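Local coordinates for protein oxalate biosynthetic component 1 (Burkholderia thailandensis, PDB 5IKY) that makes oxalate under quorum-sensing control as a bifunctional enzyme, combining an alpha/beta-hydrolase-type serine hydrolase with an additional lyase activity, at residues G1047-R1052 / T1096-I1101; A978-D983 / T987-V992; V972-A977 / Q1084-F1089; A1051-V1056 / L1080-W1085. All coordinates share one frame; numbering follows the deposited sequence.

Contact 1: residues G1047-R1052 / T1096-I1101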
loop_
_atom_site.group_PDB
_atom_site.type_symbol
_atom_site.label_atom_id
_atom_site.label_comp_id
_atom_site.label_asym_id
_atom_site.label_seq_id
_atom_site.Cartn_x
_atom_site.Cartn_y
_atom_site.Cartn_z
ATOM N N GLY A 1047 22.246 -27.388 -9.574
ATOM C CA GLY A 1047 23.043 -27.092 -8.396
ATOM C C GLY A 1047 23.247 -25.621 -8.084
ATOM O O GLY A 1047 23.979 -25.283 -7.152
ATOM N N LYS A 1048 22.610 -24.744 -8.851
ATOM C CA LYS A 1048 22.716 -23.311 -8.596
ATOM C C LYS A 1048 22.022 -22.952 -7.286
ATOM O O LYS A 1048 20.916 -23.417 -7.012
ATOM C CB LYS A 1048 22.122 -22.501 -9.752
ATOM C CG LYS A 1048 22.148 -20.994 -9.520
ATOM C CD LYS A 1048 21.542 -20.220 -10.680
ATOM C CE LYS A 1048 22.601 -19.814 -11.695
ATOM N NZ LYS A 1048 22.050 -18.905 -12.740
ATOM N N ILE A 1049 22.681 -22.131 -6.475
ATOM C CA ILE A 1049 22.133 -21.714 -5.190
ATOM C C ILE A 1049 21.818 -20.222 -5.191
ATOM O O ILE A 1049 22.644 -19.406 -5.596
ATOM C CB ILE A 1049 23.105 -22.027 -4.034
ATOM C CG1 ILE A 1049 23.456 -23.516 -4.018
ATOM C CG2 ILE A 1049 22.508 -21.608 -2.700
ATOM C CD1 ILE A 1049 24.430 -23.900 -2.925
ATOM N N VAL A 1050 20.618 -19.866 -4.743
ATOM C CA VAL A 1050 20.213 -18.467 -4.697
ATOM C C VAL A 1050 19.697 -18.065 -3.318
ATOM O O VAL A 1050 18.733 -18.639 -2.811
ATOM C CB VAL A 1050 19.127 -18.162 -5.745
ATOM C CG1 VAL A 1050 18.654 -16.720 -5.615
ATOM C CG2 VAL A 1050 19.652 -18.432 -7.149
ATOM N N ALA A 1051 20.351 -17.074 -2.718
ATOM C CA ALA A 1051 19.923 -16.528 -1.436
ATOM C C ALA A 1051 19.062 -15.291 -1.649
ATOM O O ALA A 1051 19.580 -14.189 -1.830
ATOM C CB ALA A 1051 21.125 -16.190 -0.575
ATOM N N ARG A 1052 17.748 -15.477 -1.623
ATOM C CA ARG A 1052 16.815 -14.387 -1.880
ATOM C C ARG A 1052 16.387 -13.694 -0.589
ATOM O O ARG A 1052 15.739 -14.303 0.261
ATOM C CB ARG A 1052 15.583 -14.912 -2.622
ATOM C CG ARG A 1052 14.744 -13.836 -3.290
ATOM C CD ARG A 1052 15.077 -13.722 -4.767
ATOM N NE ARG A 1052 14.826 -14.972 -5.478
ATOM C CZ ARG A 1052 14.986 -15.136 -6.788
ATOM N NH1 ARG A 1052 15.401 -14.125 -7.539
ATOM N NH2 ARG A 1052 14.732 -16.311 -7.347
ATOM N N THR A 1096 34.993 -23.412 -2.016
ATOM C CA THR A 1096 33.895 -23.449 -2.974
ATOM C C THR A 1096 32.725 -22.588 -2.513
ATOM O O THR A 1096 32.571 -22.317 -1.320
ATOM C CB THR A 1096 33.398 -24.890 -3.202
ATOM N N GLY A 1097 31.905 -22.159 -3.468
ATOM C CA GLY A 1097 30.715 -21.390 -3.161
ATOM C C GLY A 1097 29.748 -22.203 -2.326
ATOM O O GLY A 1097 29.439 -21.831 -1.195
ATOM N N ALA A 1098 29.296 -23.326 -2.882
ATOM C CA ALA A 1098 28.329 -24.209 -2.229
ATOM C C ALA A 1098 28.698 -24.503 -0.779
ATOM O O ALA A 1098 27.838 -24.503 0.097
ATOM C CB ALA A 1098 28.196 -25.510 -3.008
ATOM N N HIS A 1099 29.983 -24.737 -0.532
ATOM C CA HIS A 1099 30.467 -24.971 0.823
ATOM C C HIS A 1099 30.297 -23.725 1.689
ATOM O O HIS A 1099 29.714 -23.785 2.774
ATOM C CB HIS A 1099 31.936 -25.398 0.800
ATOM N N ALA A 1100 30.802 -22.598 1.198
ATOM C CA ALA A 1100 30.774 -21.343 1.942
ATOM C C ALA A 1100 29.350 -20.882 2.234
ATOM O O ALA A 1100 29.031 -20.508 3.363
ATOM C CB ALA A 1100 31.530 -20.262 1.181
ATOM N N ILE A 1101 28.497 -20.916 1.216
ATOM C CA ILE A 1101 27.131 -20.430 1.365
ATOM C C ILE A 1101 26.299 -21.344 2.264
ATOM O O ILE A 1101 25.502 -20.864 3.065
ATOM C CB ILE A 1101 26.425 -20.281 0.000
ATOM C CG1 ILE A 1101 27.358 -19.657 -1.034
ATOM C CG2 ILE A 1101 25.212 -19.404 0.132
ATOM C CD1 ILE A 1101 26.738 -19.539 -2.408
#
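The delta methyl of Ile1049 lies over the backbone and side chain of Ala1098, with Ile1049 CD1 4.0 Å from Ala1098 CA and 4.1 Å from its CB. Ile1049 stands on strand 1049-1054, and its branch CG1-CD1 is stretched out from the sheet: CG1 sits beside the backbone N (chi1 -56°) and CD1 continues in extended form, which carries the methyl as far as the helix. The second branch serves a second partner, Ile1049 CG2 lying a loose 4.5 Å from Ile1101 CG2. Ala1098 and Ile1101 are three residues apart on helix 1097-1103, so both fall on the flank turned to the strand. The small alanine lets the isoleucine reach the helix backbone itself, while Ile1101 meets the second branch about one turn further along the helix and also leans on Trp1041 of the edge strand. The backbone N atoms of Ile1049 and Ala1098 are bonded elsewhere, to Ser988 OG and Asp967 OD1. Between 1047-1052 and 1096-1101 the contact is purely aliphatic and partly buried; it rests on van der Waals contact and partial burial, with no directed bond to set its geometry.

Contact 2: residues A978-D983 / T987-V992; sequences ADIHLD and TSVVDV
Ile980 and Asp991 pass flank to flank, each heading for the other's backbone, so that the far end of the isoleucine comes alongside the stem of the aspartate. Ile980 CD1 is 4.0 Å from Asp991 CB and equally 4.0 Å from Asp991 OD2; the methyl thus rests against CB, CG and OD2. The same methyl meets Val989, at 4.1 Å from Val989 CG1. Val989 and Asp991 are two residues apart on strand 988-992, and such alternate positions project from one face of a strand; Val990 between them points the other way. Ile980 reaches both because its CG1 lies beside the backbone N (chi1 -59°) and the chain beyond is fully extended. On the strand, Asp991 CG stands anti to the backbone N (chi1 -180°), which sends the carboxylate out from the strand, with the isoleucine methyl at its side. A beta-branched isoleucine, with its extended CG1-CD1 arm, suits this place, since it must fit a valine methyl and the apolar part of an acid together. The carboxylate's main polar partners lie beyond the two segments: Asp991 OD1 accepts bonds at Ser976 OG and Thr993 OG1, and OD2 has a weak, long ion pair with Arg1052 NH1. Segment 978-983 belongs to the crossover between the parallel strands 969-976 and 988-992. Ile980 is sandwiched there, with Ile938 and Gln942 of helix 937-955 and with Val1050 and Arg1052 of strand 1049-1054 also touching it.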
loop_
_atom_site.group_PDB
_atom_site.type_symbol
_atom_site.label_atom_id
_atom_site.label_comp_id
_atom_site.label_asym_id
_atom_site.label_seq_id
_atom_site.Cartn_x
_atom_site.Cartn_y
_atom_site.Cartn_z
ATOM N N ALA A 978 17.061 -8.228 -13.304
ATOM C CA ALA A 978 16.765 -9.300 -14.245
ATOM C C ALA A 978 16.501 -10.591 -13.485
ATOM O O ALA A 978 16.986 -10.768 -12.367
ATOM C CB ALA A 978 17.909 -9.480 -15.235
ATOM N N ASP A 979 15.728 -11.488 -14.089
ATOM C CA ASP A 979 15.404 -12.759 -13.456
ATOM C C ASP A 979 16.637 -13.634 -13.293
ATOM O O ASP A 979 17.505 -13.675 -14.166
ATOM C CB ASP A 979 14.346 -13.513 -14.263
ATOM C CG ASP A 979 12.957 -12.935 -14.089
ATOM O OD1 ASP A 979 12.709 -12.271 -13.061
ATOM O OD2 ASP A 979 12.106 -13.159 -14.977
ATOM N N ILE A 980 16.711 -14.328 -12.163
ATOM C CA ILE A 980 17.751 -15.323 -11.949
ATOM C C ILE A 980 17.215 -16.693 -12.332
ATOM O O ILE A 980 16.365 -17.254 -11.639
ATOM C CB ILE A 980 18.235 -15.350 -10.492
ATOM C CG1 ILE A 980 18.795 -13.985 -10.089
ATOM C CG2 ILE A 980 19.287 -16.434 -10.306
ATOM C CD1 ILE A 980 19.274 -13.924 -8.655
ATOM N N HIS A 981 17.702 -17.222 -13.448
ATOM C CA HIS A 981 17.268 -18.530 -13.915
ATOM C C HIS A 981 17.825 -19.611 -13.002
ATOM O O HIS A 981 18.970 -20.040 -13.149
ATOM C CB HIS A 981 17.703 -18.753 -15.359
ATOM C CG HIS A 981 17.258 -17.672 -16.293
ATOM N ND1 HIS A 981 16.124 -17.779 -17.069
ATOM C CD2 HIS A 981 17.787 -16.456 -16.567
ATOM C CE1 HIS A 981 15.977 -16.678 -17.784
ATOM N NE2 HIS A 981 16.973 -15.859 -17.498
ATOM N N LEU A 982 16.997 -20.037 -12.056
ATOM C CA LEU A 982 17.413 -20.945 -10.996
ATOM C C LEU A 982 17.858 -22.312 -11.516
ATOM O O LEU A 982 18.738 -22.943 -10.934
ATOM C CB LEU A 982 16.271 -21.113 -9.989
ATOM C CG LEU A 982 16.519 -22.003 -8.772
ATOM C CD1 LEU A 982 17.791 -21.588 -8.054
ATOM C CD2 LEU A 982 15.328 -21.940 -7.833
ATOM N N ASP A 983 17.263 -22.756 -12.618
ATOM C CA ASP A 983 17.519 -24.100 -13.132
ATOM C C ASP A 983 18.628 -24.153 -14.185
ATOM O O ASP A 983 18.839 -25.191 -14.812
ATOM C CB ASP A 983 16.233 -24.691 -13.716
ATOM C CG ASP A 983 15.194 -24.986 -12.653
ATOM O OD1 ASP A 983 15.585 -25.230 -11.491
ATOM O OD2 ASP A 983 13.988 -24.976 -12.978
ATOM N N THR A 987 26.637 -19.417 -11.783
ATOM C CA THR A 987 27.174 -18.968 -10.508
ATOM C C THR A 987 26.083 -18.818 -9.455
ATOM O O THR A 987 25.001 -18.304 -9.742
ATOM C CB THR A 987 27.907 -17.619 -10.667
ATOM O OG1 THR A 987 28.765 -17.669 -11.815
ATOM C CG2 THR A 987 28.728 -17.302 -9.430
ATOM N N SER A 988 26.367 -19.271 -8.238
ATOM C CA SER A 988 25.437 -19.100 -7.128
ATOM C C SER A 988 25.390 -17.638 -6.701
ATOM O O SER A 988 26.411 -16.952 -6.689
ATOM C CB SER A 988 25.829 -19.990 -5.948
ATOM O OG SER A 988 25.672 -21.359 -6.276
ATOM N N VAL A 989 24.197 -17.165 -6.352
ATOM C CA VAL A 989 23.986 -15.742 -6.105
ATOM C C VAL A 989 23.381 -15.451 -4.736
ATOM O O VAL A 989 22.497 -16.167 -4.270
ATOM C CB VAL A 989 23.058 -15.122 -7.180
ATOM C CG1 VAL A 989 23.103 -13.601 -7.115
ATOM C CG2 VAL A 989 23.442 -15.606 -8.573
ATOM N N VAL A 990 23.871 -14.396 -4.094
ATOM C CA VAL A 990 23.174 -13.798 -2.963
ATOM C C VAL A 990 22.437 -12.569 -3.483
ATOM O O VAL A 990 23.060 -11.604 -3.926
ATOM C CB VAL A 990 24.129 -13.404 -1.822
ATOM C CG1 VAL A 990 23.395 -12.569 -0.783
ATOM C CG2 VAL A 990 24.740 -14.644 -1.188
ATOM N N ASP A 991 21.111 -12.612 -3.440
ATOM C CA ASP A 991 20.298 -11.591 -4.090
ATOM C C ASP A 991 19.622 -10.652 -3.095
ATOM O O ASP A 991 18.804 -11.075 -2.277
ATOM C CB ASP A 991 19.248 -12.260 -4.986
ATOM C CG ASP A 991 18.363 -11.256 -5.704
ATOM O OD1 ASP A 991 18.800 -10.107 -5.924
ATOM O OD2 ASP A 991 17.227 -11.627 -6.057
ATOM N N VAL A 992 19.966 -9.371 -3.181
ATOM C CA VAL A 992 19.376 -8.353 -2.321
ATOM C C VAL A 992 18.628 -7.311 -3.150
ATOM O O VAL A 992 19.234 -6.388 -3.695
ATOM C CB VAL A 992 20.445 -7.645 -1.465
ATOM C CG1 VAL A 992 19.787 -6.688 -0.481
ATOM C CG2 VAL A 992 21.311 -8.665 -0.737
#

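Contact 3: residues V972-A977 / Q1084-F1089; sequences VSFGSA and QWIARF
Strand 969-976 runs past helix 1080-1090 with Val972 and Ile1086 the nearest pair, their CA atoms 8.5 Å apart, a spacing that one layer of side chains can fill. Val972 points at the helix, and its CG2 lies 4.2 Å from CE2 of Phe1089; the valine methyl meets the ring at a slant, neither square on its face nor at its edge. In Phe974, two residues on, it is the far end of the ring that does the reaching: Phe974 CZ is 4.2 Å from Ile1086 CD1, and that methyl sits at the edge of the ring, close to its plane. The extended Ile1086 side chain is what carries the methyl so far from the helix. Ile1086 and Phe1089, three positions apart, share one flank of the helix. This is the layered alpha/beta packing of the alpha/beta-hydrolase fold, in which helices cover a mostly parallel sheet. Helix 792-813 adds to the same layer, with Phe805 against Phe974 and Phe808 and Ile812 against Ile1086. The chain turns a corner at Phe974 and Gly975, and the phi of 69° at Gly975 is awkward for residues with a side chain. The turn is tied by Ser973 OG donating to Ser976 OG at 2.7 Å.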
loop_
_atom_site.group_PDB
_atom_site.type_symbol
_atom_site.label_atom_id
_atom_site.label_comp_id
_atom_site.label_asym_id
_atom_site.label_seq_id
_atom_site.Cartn_x
_atom_site.Cartn_y
_atom_site.Cartn_z
ATOM N N VAL A 972 27.292 -11.632 -5.645
ATOM C CA VAL A 972 26.462 -10.855 -4.734
ATOM C C VAL A 972 25.805 -9.714 -5.504
ATOM O O VAL A 972 26.482 -8.798 -5.973
ATOM C CB VAL A 972 27.271 -10.284 -3.556
ATOM C CG1 VAL A 972 26.371 -9.453 -2.654
ATOM C CG2 VAL A 972 27.936 -11.407 -2.773
ATOM N N SER A 973 24.485 -9.776 -5.637
ATOM C CA SER A 973 23.756 -8.810 -6.450
ATOM C C SER A 973 22.880 -7.892 -5.604
ATOM O O SER A 973 22.029 -8.352 -4.843
ATOM C CB SER A 973 22.898 -9.539 -7.491
ATOM O OG SER A 973 22.229 -8.623 -8.342
ATOM N N PHE A 974 23.100 -6.587 -5.739
ATOM C CA PHE A 974 22.254 -5.593 -5.090
ATOM C C PHE A 974 21.326 -4.956 -6.115
ATOM O O PHE A 974 21.777 -4.291 -7.049
ATOM C CB PHE A 974 23.100 -4.522 -4.398
ATOM C CG PHE A 974 23.872 -5.029 -3.214
ATOM C CD1 PHE A 974 25.174 -5.483 -3.360
ATOM C CD2 PHE A 974 23.295 -5.055 -1.955
ATOM C CE1 PHE A 974 25.886 -5.951 -2.272
ATOM C CE2 PHE A 974 24.001 -5.522 -0.863
ATOM C CZ PHE A 974 25.299 -5.971 -1.021
ATOM N N GLY A 975 20.026 -5.166 -5.936
ATOM C CA GLY A 975 19.043 -4.676 -6.882
ATOM C C GLY A 975 19.123 -5.424 -8.198
ATOM O O GLY A 975 19.532 -4.865 -9.215
ATOM N N SER A 976 18.739 -6.695 -8.177
ATOM C CA SER A 976 18.727 -7.506 -9.388
ATOM C C SER A 976 17.593 -7.076 -10.312
ATOM O O SER A 976 16.418 -7.244 -9.988
ATOM C CB SER A 976 18.598 -8.990 -9.043
ATOM O OG SER A 976 19.676 -9.415 -8.231
ATOM N N ALA A 977 17.956 -6.519 -11.462
ATOM C CA ALA A 977 16.981 -5.979 -12.403
ATOM C C ALA A 977 16.629 -6.986 -13.495
ATOM O O ALA A 977 15.982 -6.645 -14.485
ATOM C CB ALA A 977 17.504 -4.693 -13.020
ATOM N N GLN A 1084 28.413 -9.604 7.601
ATOM C CA GLN A 1084 29.135 -10.773 8.091
ATOM C C GLN A 1084 29.298 -11.815 6.988
ATOM O O GLN A 1084 30.328 -12.486 6.902
ATOM C CB GLN A 1084 28.414 -11.384 9.296
ATOM C CG GLN A 1084 28.904 -12.775 9.674
ATOM C CD GLN A 1084 29.013 -12.974 11.172
ATOM O OE1 GLN A 1084 29.379 -12.058 11.907
ATOM N NE2 GLN A 1084 28.695 -14.179 11.632
ATOM N N TRP A 1085 28.280 -11.937 6.141
ATOM C CA TRP A 1085 28.322 -12.877 5.024
ATOM C C TRP A 1085 29.410 -12.476 4.036
ATOM O O TRP A 1085 30.188 -13.312 3.574
ATOM C CB TRP A 1085 26.968 -12.946 4.311
ATOM C CG TRP A 1085 25.835 -13.444 5.161
ATOM C CD1 TRP A 1085 25.800 -13.531 6.524
ATOM C CD2 TRP A 1085 24.568 -13.929 4.698
ATOM N NE1 TRP A 1085 24.592 -14.035 6.937
ATOM C CE2 TRP A 1085 23.817 -14.288 5.836
ATOM C CE3 TRP A 1085 23.995 -14.092 3.433
ATOM C CZ2 TRP A 1085 22.526 -14.801 5.745
ATOM C CZ3 TRP A 1085 22.713 -14.601 3.346
ATOM C CH2 TRP A 1085 21.992 -14.950 4.496
ATOM N N ILE A 1086 29.455 -11.186 3.720
ATOM C CA ILE A 1086 30.459 -10.643 2.814
ATOM C C ILE A 1086 31.845 -10.712 3.454
ATOM O O ILE A 1086 32.846 -10.940 2.770
ATOM C CB ILE A 1086 30.114 -9.192 2.420
ATOM C CG1 ILE A 1086 28.812 -9.176 1.615
ATOM C CG2 ILE A 1086 31.238 -8.557 1.616
ATOM C CD1 ILE A 1086 28.368 -7.805 1.186
ATOM N N ALA A 1087 31.892 -10.533 4.771
ATOM C CA ALA A 1087 33.136 -10.673 5.522
ATOM C C ALA A 1087 33.686 -12.090 5.398
ATOM O O ALA A 1087 34.882 -12.284 5.177
ATOM C CB ALA A 1087 32.918 -10.316 6.984
ATOM N N ARG A 1088 32.805 -13.076 5.540
ATOM C CA ARG A 1088 33.193 -14.476 5.411
ATOM C C ARG A 1088 33.624 -14.783 3.980
ATOM O O ARG A 1088 34.566 -15.544 3.756
ATOM C CB ARG A 1088 32.043 -15.395 5.830
ATOM N N PHE A 1089 32.927 -14.183 3.020
ATOM C CA PHE A 1089 33.278 -14.313 1.609
ATOM C C PHE A 1089 34.676 -13.768 1.338
ATOM O O PHE A 1089 35.502 -14.425 0.703
ATOM C CB PHE A 1089 32.259 -13.583 0.731
ATOM C CG PHE A 1089 30.968 -14.325 0.548
ATOM C CD1 PHE A 1089 30.933 -15.710 0.601
ATOM C CD2 PHE A 1089 29.787 -13.638 0.312
ATOM C CE1 PHE A 1089 29.744 -16.393 0.424
ATOM C CE2 PHE A 1089 28.595 -14.315 0.136
ATOM C CZ PHE A 1089 28.573 -15.695 0.193
#

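Contact 4: residues A1051-V1056 / L1080-W1085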
loop_
_atom_site.group_PDB
_atom_site.type_symbol
_atom_site.label_atom_id
_atom_site.label_comp_id
_atom_site.label_asym_id
_atom_site.label_seq_id
_atom_site.Cartn_x
_atom_site.Cartn_y
_atom_site.Cartn_z
ATOM N N ALA A 1051 20.351 -17.074 -2.718
ATOM C CA ALA A 1051 19.923 -16.528 -1.436
ATOM C C ALA A 1051 19.062 -15.291 -1.649
ATOM O O ALA A 1051 19.580 -14.189 -1.830
ATOM C CB ALA A 1051 21.125 -16.190 -0.575
ATOM N N ARG A 1052 17.748 -15.477 -1.623
ATOM C CA ARG A 1052 16.815 -14.387 -1.880
ATOM C C ARG A 1052 16.387 -13.694 -0.589
ATOM O O ARG A 1052 15.739 -14.303 0.261
ATOM C CB ARG A 1052 15.583 -14.912 -2.622
ATOM C CG ARG A 1052 14.744 -13.836 -3.290
ATOM C CD ARG A 1052 15.077 -13.722 -4.767
ATOM N NE ARG A 1052 14.826 -14.972 -5.478
ATOM C CZ ARG A 1052 14.986 -15.136 -6.788
ATOM N NH1 ARG A 1052 15.401 -14.125 -7.539
ATOM N NH2 ARG A 1052 14.732 -16.311 -7.347
ATOM N N LEU A 1053 16.749 -12.423 -0.444
ATOM C CA LEU A 1053 16.306 -11.640 0.707
ATOM C C LEU A 1053 14.914 -11.070 0.459
ATOM O O LEU A 1053 14.652 -10.484 -0.595
ATOM C CB LEU A 1053 17.286 -10.502 1.015
ATOM C CG LEU A 1053 18.749 -10.815 1.335
ATOM C CD1 LEU A 1053 19.341 -9.702 2.187
ATOM C CD2 LEU A 1053 18.907 -12.162 2.022
ATOM N N THR A 1054 14.025 -11.240 1.431
ATOM C CA THR A 1054 12.665 -10.726 1.318
ATOM C C THR A 1054 12.390 -9.657 2.370
ATOM O O THR A 1054 12.978 -9.672 3.451
ATOM C CB THR A 1054 11.618 -11.849 1.454
ATOM O OG1 THR A 1054 11.706 -12.437 2.759
ATOM C CG2 THR A 1054 11.844 -12.923 0.400
ATOM N N GLY A 1055 11.496 -8.730 2.041
ATOM C CA GLY A 1055 11.115 -7.671 2.958
ATOM C C GLY A 1055 12.045 -6.476 2.899
ATOM O O GLY A 1055 11.879 -5.510 3.643
ATOM N N VAL A 1056 13.030 -6.544 2.010
ATOM C CA VAL A 1056 13.975 -5.451 1.840
ATOM C C VAL A 1056 13.291 -4.248 1.201
ATOM O O VAL A 1056 12.548 -4.388 0.229
ATOM C CB VAL A 1056 15.181 -5.871 0.971
ATOM C CG1 VAL A 1056 16.166 -4.719 0.826
ATOM C CG2 VAL A 1056 15.869 -7.091 1.564
ATOM N N LEU A 1080 23.827 -5.373 9.678
ATOM C CA LEU A 1080 25.084 -5.886 10.215
ATOM C C LEU A 1080 25.285 -7.366 9.894
ATOM O O LEU A 1080 26.400 -7.794 9.592
ATOM C CB LEU A 1080 25.141 -5.662 11.731
ATOM C CG LEU A 1080 26.486 -5.821 12.448
ATOM C CD1 LEU A 1080 26.559 -4.881 13.641
ATOM C CD2 LEU A 1080 26.723 -7.260 12.897
ATOM N N TRP A 1081 24.209 -8.143 9.963
ATOM C CA TRP A 1081 24.307 -9.583 9.746
ATOM C C TRP A 1081 24.645 -9.913 8.295
ATOM O O TRP A 1081 25.269 -10.936 8.015
ATOM C CB TRP A 1081 23.008 -10.285 10.158
ATOM C CG TRP A 1081 21.782 -9.809 9.434
ATOM C CD1 TRP A 1081 20.961 -8.781 9.800
ATOM C CD2 TRP A 1081 21.231 -10.353 8.228
ATOM N NE1 TRP A 1081 19.935 -8.649 8.895
ATOM C CE2 TRP A 1081 20.079 -9.600 7.920
ATOM C CE3 TRP A 1081 21.600 -11.400 7.378
ATOM C CZ2 TRP A 1081 19.294 -9.861 6.798
ATOM C CZ3 TRP A 1081 20.818 -11.656 6.263
ATOM C CH2 TRP A 1081 19.679 -10.891 5.984
ATOM N N LEU A 1082 24.239 -9.040 7.378
ATOM C CA LEU A 1082 24.537 -9.233 5.962
ATOM C C LEU A 1082 26.017 -9.002 5.676
ATOM O O LEU A 1082 26.619 -9.703 4.860
ATOM C CB LEU A 1082 23.680 -8.302 5.098
ATOM C CG LEU A 1082 23.929 -8.347 3.588
ATOM C CD1 LEU A 1082 23.773 -9.764 3.056
ATOM C CD2 LEU A 1082 22.993 -7.392 2.859
ATOM N N ARG A 1083 26.602 -8.019 6.355
ATOM C CA ARG A 1083 28.010 -7.690 6.167
ATOM C C ARG A 1083 28.906 -8.829 6.638
ATOM O O ARG A 1083 30.015 -9.006 6.134
ATOM C CB ARG A 1083 28.358 -6.396 6.904
ATOM C CG ARG A 1083 27.352 -5.288 6.655
ATOM C CD ARG A 1083 27.843 -3.934 7.133
ATOM N NE ARG A 1083 26.809 -2.917 6.957
ATOM C CZ ARG A 1083 27.022 -1.608 7.031
ATOM N NH1 ARG A 1083 28.241 -1.145 7.277
ATOM N NH2 ARG A 1083 26.015 -0.760 6.857
ATOM N N GLN A 1084 28.413 -9.604 7.601
ATOM C CA GLN A 1084 29.135 -10.773 8.091
ATOM C C GLN A 1084 29.298 -11.815 6.988
ATOM O O GLN A 1084 30.328 -12.486 6.902
ATOM C CB GLN A 1084 28.414 -11.384 9.296
ATOM C CG GLN A 1084 28.904 -12.775 9.674
ATOM C CD GLN A 1084 29.013 -12.974 11.172
ATOM O OE1 GLN A 1084 29.379 -12.058 11.907
ATOM N NE2 GLN A 1084 28.695 -14.179 11.632
ATOM N N TRP A 1085 28.280 -11.937 6.141
ATOM C CA TRP A 1085 28.322 -12.877 5.024
ATOM C C TRP A 1085 29.410 -12.476 4.036
ATOM O O TRP A 1085 30.188 -13.312 3.574
ATOM C CB TRP A 1085 26.968 -12.946 4.311
ATOM C CG TRP A 1085 25.835 -13.444 5.161
ATOM C CD1 TRP A 1085 25.800 -13.531 6.524
ATOM C CD2 TRP A 1085 24.568 -13.929 4.698
ATOM N NE1 TRP A 1085 24.592 -14.035 6.937
ATOM C CE2 TRP A 1085 23.817 -14.288 5.836
ATOM C CE3 TRP A 1085 23.995 -14.092 3.433
ATOM C CZ2 TRP A 1085 22.526 -14.801 5.745
ATOM C CZ3 TRP A 1085 22.713 -14.601 3.346
ATOM C CH2 TRP A 1085 21.992 -14.950 4.496
#
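Leu1053 points from strand 1049-1054 toward helix 1080-1090 and divides its CD1 methyl between two apolar partners, Trp1081 CH2 at 4.0 Å and Leu1082 CD2 at 4.4 Å. Leu1053 and Trp1081 arrive from opposite directions, and the methyl approaches the indole obliquely, at the outer corner of its six-membered ring. Trp1081 can do this because its CG lies between the backbone N and the carbonyl carbon (chi1 59°), swinging the ring toward the strand although its CB does not set out that way. A leucine suits the strand position: its branched end lets one methyl touch both an indole carbon and a leucine methyl. Ala1051, two residues earlier, is small enough to leave room for the broad Trp1085.

The aromatic interaction is within the helix. Trp1081 and Trp1085, one turn apart, pack edge-to-face: Trp1081 CZ3 sits 3.6 Å above the plane of the Trp1085 indole, displaced toward its rim. Each ring thereby probably limits the rotation of the other.

Polar links run to other parts of the chain. Trp1081 NE1 makes a weak hydrogen bond to Asp1035 O, and Thr1054 OG1 is bonded to Thr1038 O of the neighbouring antiparallel strand. Pro1039 of that strand touches both Leu1053 and Trp1085. A helix laid by its apolar flank on the sheet in this way fits the alpha/beta sandwich of the alpha/beta-hydrolase fold.

In the fold
All four contacts fall in the C-terminal, alpha/beta-hydrolase part of the chain, their centres 8 to 14 Å apart. They share one mixed sheet, in which strands 969-976, 988-992 and 1049-1054 are successive parallel neighbours. Contact 2 lies on the face covered by helix 937-955; contacts 1, 3 and 4 lie on the other, under helices 1080-1090 and 1097-1103. Along the chain, contact 2 is nested inside the loop closed by contact 3, while contacts 1 and 4 start from the same strand. Ala1051 bonds through its backbone to Val989 and Asp991, pairing two strands within the sheet, so that contacts on its two faces share one backbone. The last two helices thus cover one face of this end of the sheet, with helix 937-955 on the other.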